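Local coordinates for uncharacterized protein orp (Desulfovibrio gigas, PDB 2WFB) that is of uncharacterised function but is known as the orange protein, associated with a mixed molybdenum-copper sulphide cluster and here in its apo form, at residues A[43-48]-A[57-62]; A[5-10]-A[105-110]. All coordinates share one frame; numbering follows the deposited sequence.

Interaction 1 of 2, residues A[43-48]-A[57-62]; sequences VDNGAS and INAAQV
The hydroxyl of S48 sits between two side-chain amides, N58 of helix 55-66 and N45 from its own segment. From CB, which stays 3.9 Å from N58 OD1, the serine turns its OG anti to the carbonyl carbon (chi1 -60°), and this sets the oxygen against the start of 57-62. There the hydroxyl lies close to both amide oxygens, with S48 OG 2.8 Å from N58 OD1 and 2.7 Å from N45 OD1. A59 N lies 3.5 Å from S48 OG. This is where the chain leaves edge strand 40-44, and D44 opens the corner with an Asx turn: its OD2 accepts from G46 N, with the donor lying above the carboxylate, 62° out of its plane. Beside the hydroxyl, the N45 amide rests its OD1 on A59 CB (4.0 Å), while its ND2 is held by the backbone oxygens of G25 and A27. Nearer the sheet, the V43 and V62 side chains run antiparallel and pass alongside one another, touching through their CG1 methyls at 3.6 Å; V43 also packs on V32 of strand 29-34.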
# COMPACT_ATOMS: atom_id res chain seq x y z
N VAL A 43 -7.72 -3.72 -5.77
CA VAL A 43 -7.94 -4.77 -4.78
C VAL A 43 -8.78 -4.16 -3.66
O VAL A 43 -8.33 -3.26 -2.95
CB VAL A 43 -6.60 -5.36 -4.24
CG1 VAL A 43 -6.84 -6.41 -3.16
CG2 VAL A 43 -5.81 -5.99 -5.37
N ASP A 44 -10.01 -4.64 -3.54
CA ASP A 44 -10.97 -4.16 -2.54
C ASP A 44 -10.53 -4.54 -1.11
O ASP A 44 -10.12 -5.67 -0.86
CB ASP A 44 -12.37 -4.71 -2.85
CG ASP A 44 -13.42 -4.10 -1.97
OD1 ASP A 44 -13.84 -2.97 -2.26
OD2 ASP A 44 -13.81 -4.75 -0.97
N ASN A 45 -10.61 -3.60 -0.18
CA ASN A 45 -10.21 -3.84 1.21
C ASN A 45 -11.40 -3.71 2.19
O ASN A 45 -11.21 -3.44 3.38
CB ASN A 45 -9.07 -2.87 1.62
CG ASN A 45 -8.42 -3.26 2.93
OD1 ASN A 45 -8.16 -4.44 3.17
ND2 ASN A 45 -8.17 -2.28 3.79
N GLY A 46 -12.61 -3.90 1.67
CA GLY A 46 -13.85 -3.77 2.47
C GLY A 46 -13.89 -4.64 3.71
O GLY A 46 -14.39 -4.21 4.76
N ALA A 47 -13.33 -5.84 3.61
CA ALA A 47 -13.28 -6.80 4.71
C ALA A 47 -12.54 -6.27 5.92
O ALA A 47 -13.00 -6.45 7.05
CB ALA A 47 -12.63 -8.09 4.26
N SER A 48 -11.37 -5.67 5.68
CA SER A 48 -10.58 -5.09 6.77
C SER A 48 -11.32 -3.98 7.53
O SER A 48 -11.21 -3.91 8.75
CB SER A 48 -9.23 -4.56 6.25
OG SER A 48 -8.45 -5.59 5.65
N ILE A 57 -3.24 -6.01 10.07
CA ILE A 57 -2.86 -7.41 9.89
C ILE A 57 -3.65 -8.05 8.73
O ILE A 57 -3.07 -8.69 7.86
CB ILE A 57 -2.95 -8.20 11.22
CG1 ILE A 57 -1.82 -7.72 12.14
CG2 ILE A 57 -2.85 -9.67 10.98
CD1 ILE A 57 -2.02 -7.95 13.61
N ASN A 58 -4.96 -7.83 8.68
CA ASN A 58 -5.74 -8.36 7.57
C ASN A 58 -5.34 -7.77 6.22
O ASN A 58 -5.31 -8.47 5.22
CB ASN A 58 -7.23 -8.13 7.79
CG ASN A 58 -8.09 -8.93 6.83
OD1 ASN A 58 -8.71 -8.39 5.90
ND2 ASN A 58 -8.14 -10.24 7.05
N ALA A 59 -5.08 -6.47 6.20
CA ALA A 59 -4.70 -5.78 4.98
C ALA A 59 -3.34 -6.28 4.47
O ALA A 59 -3.16 -6.50 3.27
CB ALA A 59 -4.69 -4.26 5.20
N ALA A 60 -2.40 -6.50 5.40
CA ALA A 60 -1.09 -7.04 5.06
C ALA A 60 -1.21 -8.42 4.41
O ALA A 60 -0.50 -8.72 3.44
CB ALA A 60 -0.21 -7.10 6.29
N GLN A 61 -2.13 -9.24 4.93
CA GLN A 61 -2.43 -10.56 4.35
C GLN A 61 -3.09 -10.47 2.97
O GLN A 61 -2.76 -11.24 2.09
CB GLN A 61 -3.24 -11.43 5.32
CG GLN A 61 -2.35 -11.91 6.47
CD GLN A 61 -3.11 -12.27 7.75
OE1 GLN A 61 -4.35 -12.35 7.76
NE2 GLN A 61 -2.37 -12.48 8.84
N VAL A 62 -3.99 -9.50 2.77
CA VAL A 62 -4.53 -9.24 1.44
C VAL A 62 -3.40 -8.91 0.44
O VAL A 62 -3.36 -9.47 -0.66
CB VAL A 62 -5.62 -8.14 1.50
CG1 VAL A 62 -5.98 -7.63 0.07
CG2 VAL A 62 -6.86 -8.68 2.19

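Interaction 2 of 2, residues A[5-10]-A[105-110]; sequences QRIAVT and QRFLDG
The last turn of helix 100-108, packed against a face of the mixed sheet, meets strand 6-11 through a small apolar contact centred on I7. The strand lies in the interior of the sheet, and I7 directs its side chain at the helix. With CG1 anti to the carbonyl carbon (chi1 -55°) and the chain then extended through chi2 (167°), the CD1 methyl becomes the one atom that reaches across. It is shared evenly: F107 CD2 lies 3.9 Å from I7 CD1, and L108 CD2 lies at the same 3.9 Å from that methyl. On the phenyl ring the methyl also approaches CE2, at 4.0 Å from I7 CD1, and so spans the CD2-CE2 bond, arriving obliquely. F107 holds its CG anti to the backbone N (chi1 170°), which places CD2 and CE2 beside the methyl. L108 contributes a single methyl from a more exposed position. No hydrogen bond joins the two segments, and I7 CA and F107 CA are 9.4 Å apart. Just beyond, a Schellman motif ends the helix at G110, whose N bonds to F107 O. Around this contact, V104 of the same helix also packs on I7 and V9, while F107 also touches V70 and L72 of strand 68-72, the neighbour of strand 6-11 on one side, and I7 touches V33 of strand 29-34 on the other.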
# COMPACT_ATOMS: atom_id res chain seq x y z
N GLN A 5 8.53 -5.39 -8.22
CA GLN A 5 7.90 -4.50 -9.19
C GLN A 5 6.38 -4.48 -9.17
O GLN A 5 5.77 -3.89 -10.05
CB GLN A 5 8.38 -4.81 -10.61
CG GLN A 5 9.83 -4.43 -10.87
CD GLN A 5 10.29 -4.84 -12.27
OE1 GLN A 5 10.23 -6.01 -12.63
NE2 GLN A 5 10.75 -3.86 -13.06
N ARG A 6 5.77 -5.15 -8.18
CA ARG A 6 4.31 -4.99 -7.93
C ARG A 6 4.14 -4.04 -6.77
O ARG A 6 4.45 -4.35 -5.62
CB ARG A 6 3.60 -6.31 -7.61
CG ARG A 6 4.14 -7.49 -8.32
CD ARG A 6 3.35 -7.89 -9.54
NE ARG A 6 3.11 -9.33 -9.46
CZ ARG A 6 2.00 -9.87 -8.98
NH1 ARG A 6 1.01 -9.08 -8.58
NH2 ARG A 6 1.87 -11.19 -8.92
N ILE A 7 3.67 -2.85 -7.12
CA ILE A 7 3.60 -1.74 -6.18
C ILE A 7 2.14 -1.57 -5.77
O ILE A 7 1.31 -1.30 -6.61
CB ILE A 7 4.12 -0.45 -6.83
CG1 ILE A 7 5.55 -0.66 -7.38
CG2 ILE A 7 4.03 0.69 -5.81
CD1 ILE A 7 6.05 0.44 -8.32
N ALA A 8 1.84 -1.77 -4.48
CA ALA A 8 0.52 -1.51 -3.95
C ALA A 8 0.45 -0.09 -3.39
O ALA A 8 1.36 0.37 -2.72
CB ALA A 8 0.16 -2.51 -2.87
N VAL A 9 -0.63 0.61 -3.68
CA VAL A 9 -0.80 1.96 -3.18
C VAL A 9 -2.17 2.01 -2.52
O VAL A 9 -3.15 1.65 -3.17
CB VAL A 9 -0.72 3.02 -4.30
CG1 VAL A 9 -0.80 4.44 -3.71
CG2 VAL A 9 0.56 2.88 -5.12
N THR A 10 -2.24 2.44 -1.26
CA THR A 10 -3.53 2.63 -0.57
C THR A 10 -4.40 3.64 -1.31
O THR A 10 -3.92 4.69 -1.73
CB THR A 10 -3.38 3.03 0.89
OG1 THR A 10 -2.57 4.21 0.99
CG2 THR A 10 -2.71 1.91 1.68
N GLN A 105 5.05 7.22 -9.50
CA GLN A 105 6.10 8.00 -10.19
C GLN A 105 7.18 8.55 -9.25
O GLN A 105 8.36 8.41 -9.57
CB GLN A 105 5.52 9.10 -11.10
CG GLN A 105 6.56 9.75 -12.04
CD GLN A 105 7.12 8.77 -13.08
OE1 GLN A 105 8.28 8.32 -12.98
NE2 GLN A 105 6.30 8.40 -14.06
N ARG A 106 6.81 9.16 -8.11
CA ARG A 106 7.83 9.62 -7.13
C ARG A 106 8.64 8.47 -6.56
O ARG A 106 9.84 8.61 -6.35
CB ARG A 106 7.25 10.39 -5.92
CG ARG A 106 6.56 11.68 -6.25
CD ARG A 106 6.89 12.85 -5.30
NE ARG A 106 6.96 12.50 -3.88
CZ ARG A 106 6.51 13.28 -2.89
NH1 ARG A 106 5.91 14.44 -3.16
NH2 ARG A 106 6.63 12.89 -1.63
N PHE A 107 7.97 7.35 -6.27
CA PHE A 107 8.67 6.15 -5.81
C PHE A 107 9.70 5.67 -6.85
O PHE A 107 10.86 5.47 -6.50
CB PHE A 107 7.73 4.98 -5.47
CG PHE A 107 8.47 3.68 -5.25
CD1 PHE A 107 9.26 3.50 -4.12
CD2 PHE A 107 8.43 2.68 -6.20
CE1 PHE A 107 9.98 2.32 -3.92
CE2 PHE A 107 9.15 1.49 -6.01
CZ PHE A 107 9.93 1.32 -4.87
N LEU A 108 9.28 5.49 -8.10
CA LEU A 108 10.19 5.07 -9.19
C LEU A 108 11.36 6.02 -9.45
O LEU A 108 12.46 5.59 -9.83
CB LEU A 108 9.42 4.81 -10.48
CG LEU A 108 8.39 3.69 -10.33
CD1 LEU A 108 7.61 3.56 -11.61
CD2 LEU A 108 9.01 2.36 -9.93
N ASP A 109 11.11 7.31 -9.24
CA ASP A 109 12.12 8.34 -9.41
C ASP A 109 13.09 8.42 -8.24
O ASP A 109 13.93 9.29 -8.22
CB ASP A 109 11.44 9.72 -9.63
CG ASP A 109 10.76 9.84 -10.99
OD1 ASP A 109 10.91 8.92 -11.83
OD2 ASP A 109 10.06 10.87 -11.24
N GLY A 110 12.97 7.53 -7.25
CA GLY A 110 13.88 7.55 -6.10
C GLY A 110 13.62 8.60 -5.03
O GLY A 110 14.48 8.84 -4.18

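Interactions 1 and 2 lie on opposite sides of the chain's centre, with their own centres 19 Å apart and their nearest atoms about 7 Å apart, and they do not touch. The sheet connects them: 43-48 leaves outermost strand 40-44, strand 29-34 comes next, and 5-10 follows on the far side of that strand. Strand 29-34 bonds through its backbone to both, F30 to V43 and V33 to I7. Interaction 1 ties helix 55-66 to the sheet edge with polar and apolar contacts, interaction 2 the C-terminal end of helix 100-108 with apolar contacts alone. In sequence, the local interaction 1 is nested within the long loop closed by interaction 2.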